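Local atomic coordinates of hypothetical membrane spanning protein (Thermus thermophilus, PDB entry 2VPZ), a protein that probably forms the quinone-binding, membrane-embedded subunit of a polysulfide reductase, an enzyme that draws electrons from the membrane quinol pool. Residues C[35-40]-C[119-124]; C[30-35]-C[51-56]; C[143-148]-C[188-193]; C[45-50]-C[105-110]. All blocks are in the same frame, centred on the assembly; numbering follows the deposited sequence.

Interaction 1 (C[35-40]-C[119-124])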
# COMPACT_ATOMS: atom_id res chain seq x y z
N ALA C 35 -24.85 -43.91 27.41
CA ALA C 35 -25.68 -45.05 27.02
C ALA C 35 -24.88 -46.06 26.16
O ALA C 35 -25.05 -47.28 26.31
CB ALA C 35 -26.95 -44.59 26.26
N ALA C 36 -24.01 -45.57 25.27
CA ALA C 36 -23.18 -46.44 24.40
C ALA C 36 -22.15 -47.28 25.19
O ALA C 36 -22.05 -48.50 25.02
CB ALA C 36 -22.46 -45.58 23.31
N LEU C 37 -21.37 -46.60 26.05
CA LEU C 37 -20.37 -47.23 26.91
C LEU C 37 -21.03 -48.22 27.92
O LEU C 37 -20.38 -49.16 28.39
CB LEU C 37 -19.54 -46.16 27.67
CG LEU C 37 -18.56 -45.24 26.90
CD1 LEU C 37 -17.83 -44.28 27.86
CD2 LEU C 37 -17.54 -46.08 26.12
N LEU C 38 -22.30 -47.98 28.27
CA LEU C 38 -23.05 -48.84 29.20
C LEU C 38 -23.47 -50.12 28.47
O LEU C 38 -23.26 -51.23 28.96
CB LEU C 38 -24.25 -48.13 29.85
CG LEU C 38 -23.92 -47.16 31.01
CD1 LEU C 38 -25.15 -46.31 31.37
CD2 LEU C 38 -23.39 -47.93 32.23
N HIS C 39 -24.06 -49.98 27.29
CA HIS C 39 -24.42 -51.15 26.50
C HIS C 39 -23.17 -51.99 26.26
O HIS C 39 -23.24 -53.23 26.21
CB HIS C 39 -25.03 -50.78 25.14
CG HIS C 39 -26.50 -50.66 25.11
ND1 HIS C 39 -27.15 -49.49 25.38
CD2 HIS C 39 -27.46 -51.58 24.92
CE1 HIS C 39 -28.45 -49.70 25.38
NE2 HIS C 39 -28.66 -50.96 25.10
N LEU C 40 -22.03 -51.33 26.13
CA LEU C 40 -20.77 -52.01 25.87
C LEU C 40 -20.19 -52.80 27.08
O LEU C 40 -19.52 -53.81 26.88
CB LEU C 40 -19.75 -51.05 25.19
CG LEU C 40 -19.33 -51.19 23.68
CD1 LEU C 40 -20.44 -51.88 22.87
CD2 LEU C 40 -18.98 -49.80 23.08
N ALA C 119 -21.90 -48.19 16.92
CA ALA C 119 -22.46 -47.15 16.05
C ALA C 119 -22.85 -45.96 16.96
O ALA C 119 -22.43 -44.83 16.71
CB ALA C 119 -23.71 -47.65 15.27
N LEU C 120 -23.65 -46.22 18.00
CA LEU C 120 -24.05 -45.14 18.92
C LEU C 120 -22.78 -44.52 19.45
O LEU C 120 -22.71 -43.31 19.68
CB LEU C 120 -24.93 -45.61 20.11
CG LEU C 120 -25.54 -44.43 20.92
CD1 LEU C 120 -26.47 -43.58 20.02
CD2 LEU C 120 -26.29 -44.94 22.16
N LEU C 121 -21.73 -45.32 19.64
CA LEU C 121 -20.49 -44.71 20.13
C LEU C 121 -19.90 -43.71 19.12
O LEU C 121 -19.49 -42.62 19.50
CB LEU C 121 -19.40 -45.72 20.48
CG LEU C 121 -18.19 -44.96 21.08
CD1 LEU C 121 -18.12 -45.18 22.60
CD2 LEU C 121 -16.87 -45.37 20.39
N VAL C 122 -19.84 -44.07 17.84
CA VAL C 122 -19.28 -43.19 16.82
C VAL C 122 -20.12 -41.94 16.51
O VAL C 122 -19.57 -40.85 16.25
CB VAL C 122 -18.98 -43.95 15.49
CG1 VAL C 122 -18.92 -42.94 14.32
CG2 VAL C 122 -17.65 -44.74 15.59
N PHE C 123 -21.45 -42.07 16.52
CA PHE C 123 -22.35 -40.94 16.24
C PHE C 123 -22.40 -39.96 17.41
O PHE C 123 -22.65 -38.77 17.22
CB PHE C 123 -23.76 -41.41 15.88
CG PHE C 123 -23.84 -42.25 14.64
CD1 PHE C 123 -24.72 -43.33 14.55
CD2 PHE C 123 -22.99 -41.99 13.57
CE1 PHE C 123 -24.74 -44.14 13.42
CE2 PHE C 123 -23.00 -42.79 12.42
CZ PHE C 123 -23.88 -43.88 12.35
N SER C 124 -22.16 -40.47 18.61
CA SER C 124 -22.16 -39.61 19.79
C SER C 124 -20.80 -38.88 19.86
O SER C 124 -20.66 -37.89 20.58
CB SER C 124 -22.48 -40.42 21.07
OG SER C 124 -21.33 -41.03 21.62

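Interaction 2 (C[30-35]-C[51-56])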
# COMPACT_ATOMS: atom_id res chain seq x y z
N GLY C 30 -23.30 -36.17 25.12
CA GLY C 30 -22.65 -36.83 26.24
C GLY C 30 -23.52 -37.88 26.94
O GLY C 30 -23.00 -38.83 27.52
N VAL C 31 -24.84 -37.76 26.92
CA VAL C 31 -25.66 -38.81 27.54
C VAL C 31 -25.74 -40.00 26.54
O VAL C 31 -25.79 -41.17 26.95
CB VAL C 31 -27.09 -38.28 28.02
CG1 VAL C 31 -28.06 -39.46 28.27
CG2 VAL C 31 -26.91 -37.47 29.33
N ALA C 32 -25.70 -39.71 25.24
CA ALA C 32 -25.67 -40.76 24.21
C ALA C 32 -24.30 -41.51 24.30
O ALA C 32 -24.22 -42.68 23.91
CB ALA C 32 -25.86 -40.16 22.78
N LEU C 33 -23.25 -40.86 24.81
CA LEU C 33 -21.94 -41.53 24.97
C LEU C 33 -22.04 -42.49 26.18
O LEU C 33 -21.56 -43.64 26.12
CB LEU C 33 -20.75 -40.53 25.16
CG LEU C 33 -19.35 -41.17 25.35
CD1 LEU C 33 -18.84 -41.76 24.03
CD2 LEU C 33 -18.33 -40.16 25.90
N LEU C 34 -22.66 -42.02 27.26
CA LEU C 34 -22.90 -42.82 28.46
C LEU C 34 -23.74 -44.08 28.12
O LEU C 34 -23.36 -45.19 28.50
CB LEU C 34 -23.60 -42.00 29.55
CG LEU C 34 -22.73 -40.88 30.16
CD1 LEU C 34 -23.28 -40.50 31.55
CD2 LEU C 34 -21.26 -41.34 30.25
N ALA C 35 -24.85 -43.91 27.41
CA ALA C 35 -25.68 -45.05 27.02
C ALA C 35 -24.88 -46.06 26.16
O ALA C 35 -25.05 -47.28 26.31
CB ALA C 35 -26.95 -44.59 26.26
N LEU C 51 -33.02 -44.18 26.70
CA LEU C 51 -34.28 -43.44 26.59
C LEU C 51 -34.02 -41.91 26.66
O LEU C 51 -34.54 -41.15 25.82
CB LEU C 51 -35.33 -43.83 27.67
CG LEU C 51 -36.65 -43.02 27.62
CD1 LEU C 51 -37.42 -43.29 26.30
CD2 LEU C 51 -37.55 -43.35 28.83
N TYR C 52 -33.21 -41.50 27.64
CA TYR C 52 -32.77 -40.11 27.95
C TYR C 52 -31.97 -39.41 26.82
O TYR C 52 -32.16 -38.21 26.52
CB TYR C 52 -31.88 -40.13 29.18
CG TYR C 52 -32.40 -40.64 30.51
CD1 TYR C 52 -31.50 -40.96 31.52
CD2 TYR C 52 -33.78 -40.71 30.81
CE1 TYR C 52 -31.90 -41.34 32.79
CE2 TYR C 52 -34.22 -41.10 32.10
CZ TYR C 52 -33.26 -41.42 33.09
OH TYR C 52 -33.68 -41.76 34.35
N ALA C 53 -31.02 -40.14 26.26
CA ALA C 53 -30.21 -39.62 25.16
C ALA C 53 -31.17 -39.40 23.98
O ALA C 53 -30.99 -38.47 23.19
CB ALA C 53 -29.07 -40.61 24.79
N LEU C 54 -32.21 -40.24 23.87
CA LEU C 54 -33.22 -40.09 22.81
C LEU C 54 -34.09 -38.83 23.08
O LEU C 54 -34.44 -38.08 22.17
CB LEU C 54 -34.16 -41.32 22.68
CG LEU C 54 -33.66 -42.70 22.26
CD1 LEU C 54 -34.83 -43.74 22.19
CD2 LEU C 54 -32.92 -42.62 20.90
N MET C 55 -34.43 -38.62 24.35
CA MET C 55 -35.27 -37.49 24.77
C MET C 55 -34.59 -36.14 24.58
O MET C 55 -35.19 -35.18 24.11
CB MET C 55 -35.75 -37.65 26.22
CG MET C 55 -36.96 -38.56 26.43
SD MET C 55 -37.26 -38.98 28.17
CE MET C 55 -36.23 -37.72 29.01
N LEU C 56 -33.33 -36.09 24.99
CA LEU C 56 -32.49 -34.90 24.87
C LEU C 56 -32.16 -34.65 23.39
O LEU C 56 -31.94 -33.51 22.99
CB LEU C 56 -31.21 -35.02 25.73
CG LEU C 56 -31.44 -35.06 27.26
CD1 LEU C 56 -30.26 -35.74 27.98
CD2 LEU C 56 -31.69 -33.64 27.79

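Interaction 3 (C[143-148]-C[188-193])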
# COMPACT_ATOMS: atom_id res chain seq x y z
N LEU C 143 -11.97 -14.57 19.13
CA LEU C 143 -12.20 -15.33 20.38
C LEU C 143 -12.45 -16.83 20.14
O LEU C 143 -12.18 -17.67 21.00
CB LEU C 143 -13.33 -14.71 21.25
CG LEU C 143 -13.18 -13.21 21.62
CD1 LEU C 143 -14.13 -12.82 22.78
CD2 LEU C 143 -11.72 -12.92 21.99
N TRP C 144 -12.93 -17.19 18.95
CA TRP C 144 -13.19 -18.60 18.63
C TRP C 144 -12.00 -19.33 18.09
O TRP C 144 -12.03 -19.87 16.97
CB TRP C 144 -14.37 -18.71 17.66
CG TRP C 144 -15.64 -18.32 18.33
CD1 TRP C 144 -15.85 -18.23 19.69
CD2 TRP C 144 -16.89 -17.99 17.72
NE1 TRP C 144 -17.15 -17.86 19.95
CE2 TRP C 144 -17.81 -17.71 18.76
CE3 TRP C 144 -17.33 -17.91 16.39
CZ2 TRP C 144 -19.16 -17.34 18.50
CZ3 TRP C 144 -18.67 -17.54 16.12
CH2 TRP C 144 -19.56 -17.27 17.17
N ASN C 145 -10.93 -19.38 18.87
CA ASN C 145 -9.71 -20.03 18.41
C ASN C 145 -9.75 -21.56 18.62
O ASN C 145 -10.78 -22.12 19.04
CB ASN C 145 -8.46 -19.38 19.06
CG ASN C 145 -8.26 -19.77 20.52
OD1 ASN C 145 -7.37 -19.25 21.21
ND2 ASN C 145 -9.10 -20.69 21.00
N GLY C 146 -8.64 -22.20 18.29
CA GLY C 146 -8.50 -23.65 18.42
C GLY C 146 -8.98 -24.32 19.70
O GLY C 146 -9.55 -25.40 19.63
N LEU C 147 -8.78 -23.69 20.86
CA LEU C 147 -9.22 -24.24 22.17
C LEU C 147 -10.74 -24.58 22.24
O LEU C 147 -11.18 -25.36 23.09
CB LEU C 147 -8.85 -23.32 23.36
CG LEU C 147 -7.85 -23.67 24.47
CD1 LEU C 147 -8.03 -22.69 25.67
CD2 LEU C 147 -8.02 -25.12 24.96
N MET C 148 -11.54 -23.93 21.37
CA MET C 148 -12.99 -24.13 21.32
C MET C 148 -13.26 -25.60 20.93
O MET C 148 -14.30 -26.18 21.30
CB MET C 148 -13.67 -23.20 20.29
CG MET C 148 -13.54 -21.69 20.58
SD MET C 148 -14.29 -21.19 22.15
CE MET C 148 -12.82 -20.69 23.09
N LEU C 188 -9.30 -21.64 32.38
CA LEU C 188 -8.47 -20.65 33.09
C LEU C 188 -7.27 -20.20 32.21
O LEU C 188 -6.86 -19.03 32.26
CB LEU C 188 -7.95 -21.23 34.44
CG LEU C 188 -6.93 -20.35 35.21
CD1 LEU C 188 -7.67 -19.17 35.89
CD2 LEU C 188 -6.16 -21.19 36.24
N LEU C 189 -6.74 -21.10 31.39
CA LEU C 189 -5.62 -20.77 30.50
C LEU C 189 -6.12 -20.22 29.14
O LEU C 189 -5.34 -19.73 28.33
CB LEU C 189 -4.72 -22.01 30.24
CG LEU C 189 -4.42 -22.98 31.40
CD1 LEU C 189 -3.78 -24.28 30.88
CD2 LEU C 189 -3.51 -22.31 32.45
N TYR C 190 -7.43 -20.28 28.91
CA TYR C 190 -8.00 -19.77 27.67
C TYR C 190 -7.66 -18.29 27.33
O TYR C 190 -7.10 -18.03 26.26
CB TYR C 190 -9.52 -20.00 27.61
CG TYR C 190 -10.22 -19.20 26.52
CD1 TYR C 190 -9.91 -19.38 25.17
CD2 TYR C 190 -11.18 -18.24 26.85
CE1 TYR C 190 -10.54 -18.62 24.16
CE2 TYR C 190 -11.82 -17.46 25.86
CZ TYR C 190 -11.50 -17.65 24.51
OH TYR C 190 -12.12 -16.88 23.54
N PRO C 191 -7.97 -17.31 28.23
CA PRO C 191 -7.66 -15.89 27.98
C PRO C 191 -6.18 -15.57 27.66
O PRO C 191 -5.87 -14.58 26.97
CB PRO C 191 -8.11 -15.16 29.26
CG PRO C 191 -9.11 -16.09 29.89
CD PRO C 191 -8.68 -17.49 29.51
N LEU C 192 -5.29 -16.40 28.20
CA LEU C 192 -3.82 -16.25 28.05
C LEU C 192 -3.31 -16.71 26.67
O LEU C 192 -2.15 -16.53 26.29
CB LEU C 192 -3.08 -17.02 29.18
CG LEU C 192 -3.31 -16.62 30.65
CD1 LEU C 192 -2.46 -17.50 31.61
CD2 LEU C 192 -2.97 -15.12 30.85
N THR C 193 -4.24 -17.31 25.94
CA THR C 193 -4.03 -17.85 24.61
C THR C 193 -4.48 -16.84 23.53
O THR C 193 -4.33 -17.08 22.32
CB THR C 193 -4.85 -19.19 24.50
OG1 THR C 193 -3.98 -20.28 24.18
CG2 THR C 193 -6.01 -19.06 23.51

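Interaction 4 (C[45-50]-C[105-110])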
# COMPACT_ATOMS: atom_id res chain seq x y z
N GLU C 45 -28.16 -50.60 33.50
CA GLU C 45 -28.62 -49.21 33.34
C GLU C 45 -28.56 -48.70 31.89
O GLU C 45 -28.95 -47.57 31.59
CB GLU C 45 -27.76 -48.25 34.17
CG GLU C 45 -27.52 -48.57 35.62
CD GLU C 45 -27.50 -47.30 36.46
OE1 GLU C 45 -28.54 -46.61 36.46
OE2 GLU C 45 -26.46 -47.00 37.09
N ALA C 46 -28.03 -49.53 31.00
CA ALA C 46 -27.88 -49.12 29.62
C ALA C 46 -29.20 -48.78 28.91
O ALA C 46 -29.23 -48.00 27.96
CB ALA C 46 -27.14 -50.23 28.81
N ARG C 47 -30.30 -49.32 29.41
CA ARG C 47 -31.61 -49.14 28.81
C ARG C 47 -32.32 -47.80 28.99
O ARG C 47 -32.91 -47.25 28.05
CB ARG C 47 -32.53 -50.29 29.24
CG ARG C 47 -32.35 -51.57 28.44
CD ARG C 47 -33.28 -51.52 27.22
NE ARG C 47 -34.68 -51.33 27.59
CZ ARG C 47 -35.71 -51.50 26.78
NH1 ARG C 47 -35.47 -51.88 25.53
NH2 ARG C 47 -36.96 -51.30 27.19
N ARG C 48 -32.26 -47.28 30.21
CA ARG C 48 -32.88 -46.01 30.52
C ARG C 48 -31.93 -44.86 30.13
O ARG C 48 -32.39 -43.76 29.89
CB ARG C 48 -33.26 -45.93 31.99
CG ARG C 48 -32.07 -45.88 32.92
CD ARG C 48 -32.50 -46.02 34.36
NE ARG C 48 -32.65 -44.75 35.03
CZ ARG C 48 -31.88 -44.36 36.04
NH1 ARG C 48 -30.92 -45.16 36.47
NH2 ARG C 48 -32.07 -43.17 36.61
N TYR C 49 -30.63 -45.10 30.08
CA TYR C 49 -29.75 -44.01 29.64
C TYR C 49 -29.99 -43.79 28.13
O TYR C 49 -29.86 -42.68 27.62
CB TYR C 49 -28.26 -44.25 29.95
CG TYR C 49 -27.88 -43.69 31.31
CD1 TYR C 49 -28.01 -44.47 32.47
CD2 TYR C 49 -27.46 -42.37 31.45
CE1 TYR C 49 -27.75 -43.94 33.73
CE2 TYR C 49 -27.20 -41.82 32.71
CZ TYR C 49 -27.35 -42.61 33.85
OH TYR C 49 -27.08 -42.08 35.09
N THR C 50 -30.40 -44.84 27.44
CA THR C 50 -30.70 -44.75 26.03
C THR C 50 -32.03 -43.97 25.82
O THR C 50 -32.16 -43.13 24.91
CB THR C 50 -30.76 -46.17 25.38
OG1 THR C 50 -29.58 -46.89 25.72
CG2 THR C 50 -30.90 -46.08 23.85
N LEU C 105 -33.49 -48.30 17.82
CA LEU C 105 -33.49 -49.77 17.67
C LEU C 105 -32.97 -50.51 18.94
O LEU C 105 -33.44 -51.62 19.26
CB LEU C 105 -32.68 -50.20 16.41
CG LEU C 105 -32.93 -49.43 15.09
CD1 LEU C 105 -31.71 -48.54 14.74
CD2 LEU C 105 -33.22 -50.39 13.93
N LEU C 106 -32.02 -49.89 19.64
CA LEU C 106 -31.45 -50.41 20.89
C LEU C 106 -32.56 -50.53 21.95
O LEU C 106 -32.65 -51.52 22.71
CB LEU C 106 -30.30 -49.48 21.40
CG LEU C 106 -28.93 -49.59 20.70
CD1 LEU C 106 -27.95 -48.48 21.17
CD2 LEU C 106 -28.31 -50.98 20.95
N TYR C 107 -33.41 -49.52 21.98
CA TYR C 107 -34.54 -49.46 22.90
C TYR C 107 -35.62 -50.53 22.57
O TYR C 107 -36.26 -51.09 23.47
CB TYR C 107 -35.17 -48.06 22.88
CG TYR C 107 -35.92 -47.80 24.14
CD1 TYR C 107 -35.25 -47.74 25.37
CD2 TYR C 107 -37.32 -47.73 24.15
CE1 TYR C 107 -35.93 -47.61 26.56
CE2 TYR C 107 -38.03 -47.60 25.34
CZ TYR C 107 -37.33 -47.54 26.56
OH TYR C 107 -38.02 -47.44 27.73
N LEU C 108 -35.81 -50.79 21.28
CA LEU C 108 -36.77 -51.76 20.74
C LEU C 108 -36.21 -53.13 20.42
O LEU C 108 -36.85 -53.89 19.71
CB LEU C 108 -37.45 -51.21 19.47
CG LEU C 108 -38.65 -50.26 19.52
CD1 LEU C 108 -38.44 -49.25 20.65
CD2 LEU C 108 -38.85 -49.55 18.16
N GLY C 109 -35.00 -53.42 20.89
CA GLY C 109 -34.36 -54.70 20.60
C GLY C 109 -34.68 -55.25 19.21
O GLY C 109 -35.31 -56.32 19.10
N LYS C 110 -34.28 -54.52 18.17
CA LYS C 110 -34.48 -54.88 16.73
C LYS C 110 -33.21 -54.44 15.87
O LYS C 110 -32.54 -53.51 16.27
CB LYS C 110 -35.78 -54.20 16.21
CG LYS C 110 -36.79 -53.77 17.30
CD LYS C 110 -38.26 -53.70 16.84
CE LYS C 110 -39.02 -55.02 17.04
NZ LYS C 110 -40.32 -55.06 16.28

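Interaction 1 (C[35-40]-C[119-124])
Ala36 and Leu121 bring the backbones of 35-40 and 119-124 to their closest approach, with CA atoms 5.3 Å apart, where two transmembrane helices of the bundle run antiparallel. The short axes come within 8.8 Å at a signed crossing angle of -158°, a separation that a small residue at the middle allows. Ala36 supplies it: its methyl points into the opposite helix and rests close to the backbone of Leu121, CB to N 3.8 Å. Leu120 covers the same alanine from the position just before. Its CG stands anti to the backbone N (chi1 -170°); from there the branch CD2 lies 3.9 Å from Ala36 N and also meets the methyl of Ala35. At the surface margin of the contact, Leu37 and Leu121 cross obliquely and touch by one methyl each, CD2 of Leu37 to CD1 of Leu121 at 3.7 Å. No hydrogen bond joins the two segments, so the packing is purely apolar. Within 35-40, Ala35 O accepts both His39 N and, from the opposite face of the carbonyl plane, His39 ND1 at 3.2 Å, the latter donor lying 42° out of that plane.

Interaction 2 (C[30-35]-C[51-56])
Ala32 and Ala53 mark the closest backbone approach of 30-35 and 51-56, CA to CA 4.8 Å, in antiparallel helices whose local axes pass 8.3 Å apart at a signed angle of -160°. Helices 16-41 and 46-65 follow one another in the chain, and the pair is a helical hairpin of the membrane bundle. The methyl of Ala53 fits against the main chain opposite, its CB 3.5 Å from Ala32 CA, while the CB atoms of the two alanines stand 3.8 Å apart. Beside this seam Val31 spreads its two branches. CG1, anti to the backbone N (chi1 163°), leans on Ala53 N at 3.6 Å and also touches CB of Tyr52. CG2 turns instead to Leu56 and meets its CD1 at 4.0 Å, the two side chains crossing at about a right angle. Tyr52 contributes little beyond its CB, since its ring leads away from 30-35 and its hydroxyl bonds Arg48. Outside the pair, Ala32 also packs on Ser124 of helix 117-136 and Val31 on Ala160 of helix 148-166. No hydrogen bond joins the segments, so cohesion here probably rests on the close apolar fit of methyl groups against backbone.

Interaction 3 (C[143-148]-C[188-193])
The Tyr190 ring is met at its edge, near its own plane, by Leu147 CD1 and Leu143 O, while Met148 CE comes in obliquely. The amide plane of Asn145 stands nearly upright to the ring, at 86°, as the two side chains slide past each other in opposite directions. CG of Tyr190 is anti to the backbone N (chi1 165°). The ring spans from 188-193 to the loop 143-148, and its hydroxyl donates to Leu143 O at 2.7 Å. The donor sits 22° out of the carbonyl plane. Leu143 O also takes a weak bond from Asn145 N, closing an inverse gamma turn centred on Trp144. At the root of the tyrosine side chain, Leu147 CD1 lies 3.5 Å from Tyr190 CA. The bent Met148 chain brings its methyl obliquely against the ring, CE to CE1 of Tyr190 at 3.3 Å. A phenylalanine at Tyr190 would probably leave Leu143 O without its hydroxyl donor, and so the loop less firmly tied to 188-193. Asn145, Leu147 and Thr193 also pack on Gly146 of the second subunit, placing the contact where two copies of this protein meet. The type I beta turn Asn145-Met148 leads straight into helix 148-166, so the arrangement is an interhelical loop of the transmembrane bundle fastened by a buried tyrosine.

Interaction 4 (C[45-50]-C[105-110])
Arg47 lays its guanidinium flat on one face of the Tyr107 ring, a cation-pi stack with centres 4.2 Å apart and planes only 12° from parallel. NH2 rides above the ring but offset toward the rim, 3.8 Å from Tyr107 CZ. NH1 lies against Tyr107 O in a strongly bent hydrogen bond, modelled so short that its length is doubtful. The main chain joins in as well: Arg47 O lies in the ring plane at its edge, 3.4 Å from Tyr107 CE1. An alanine at Tyr107 removes the ring under the guanidinium, which would probably lose its stacking partner and be freer to turn. The stack sits at one end of the membrane bundle, where helix 46-65 begins and helix 88-107 ends; the carbonyls at the C-terminal end of helix 88-107 would probably favour the positive charge. Thr50 CG2 rests on Leu106 CB at 4.2 Å, and Thr50 is fixed by its own OG1 bond to Ala46 O, 2.5 Å. Past Tyr107 the chain turns through Gly109, at positive phi, and Lys110 N bonds back to Leu105 O. Arg48 NH1 forms a salt bridge with Glu45 OE1 at 2.8 Å, Arg48 NH2 bonds the hydroxyl of Tyr52, and Glu45 OE2 takes the indole N-H of Trp171.

Interactions 1, 2 and 4 form one continuous cluster, with centres 9 to 11 Å apart, while interaction 3 lies about 29 Å from interaction 2 and 38 Å from interaction 4, centre to centre. Ala35 belongs to both interactions 1 and 2, and its CB also stands 3.5 Å from Thr50 OG1 of interaction 4. Helix 16-41 thus packs on helices 46-65 and 117-136 at once: Ser124 CB of interaction 1 meets Ala32 CB of interaction 2 at 3.8 Å. His21 and Tyr130 bind quinone in another structure of this protein but carry none in this chain. Side chain to side chain, Tyr130 is about 12 Å from Ala32 and also from Met148 of interaction 3, and His21 about 11 Å from Leu56.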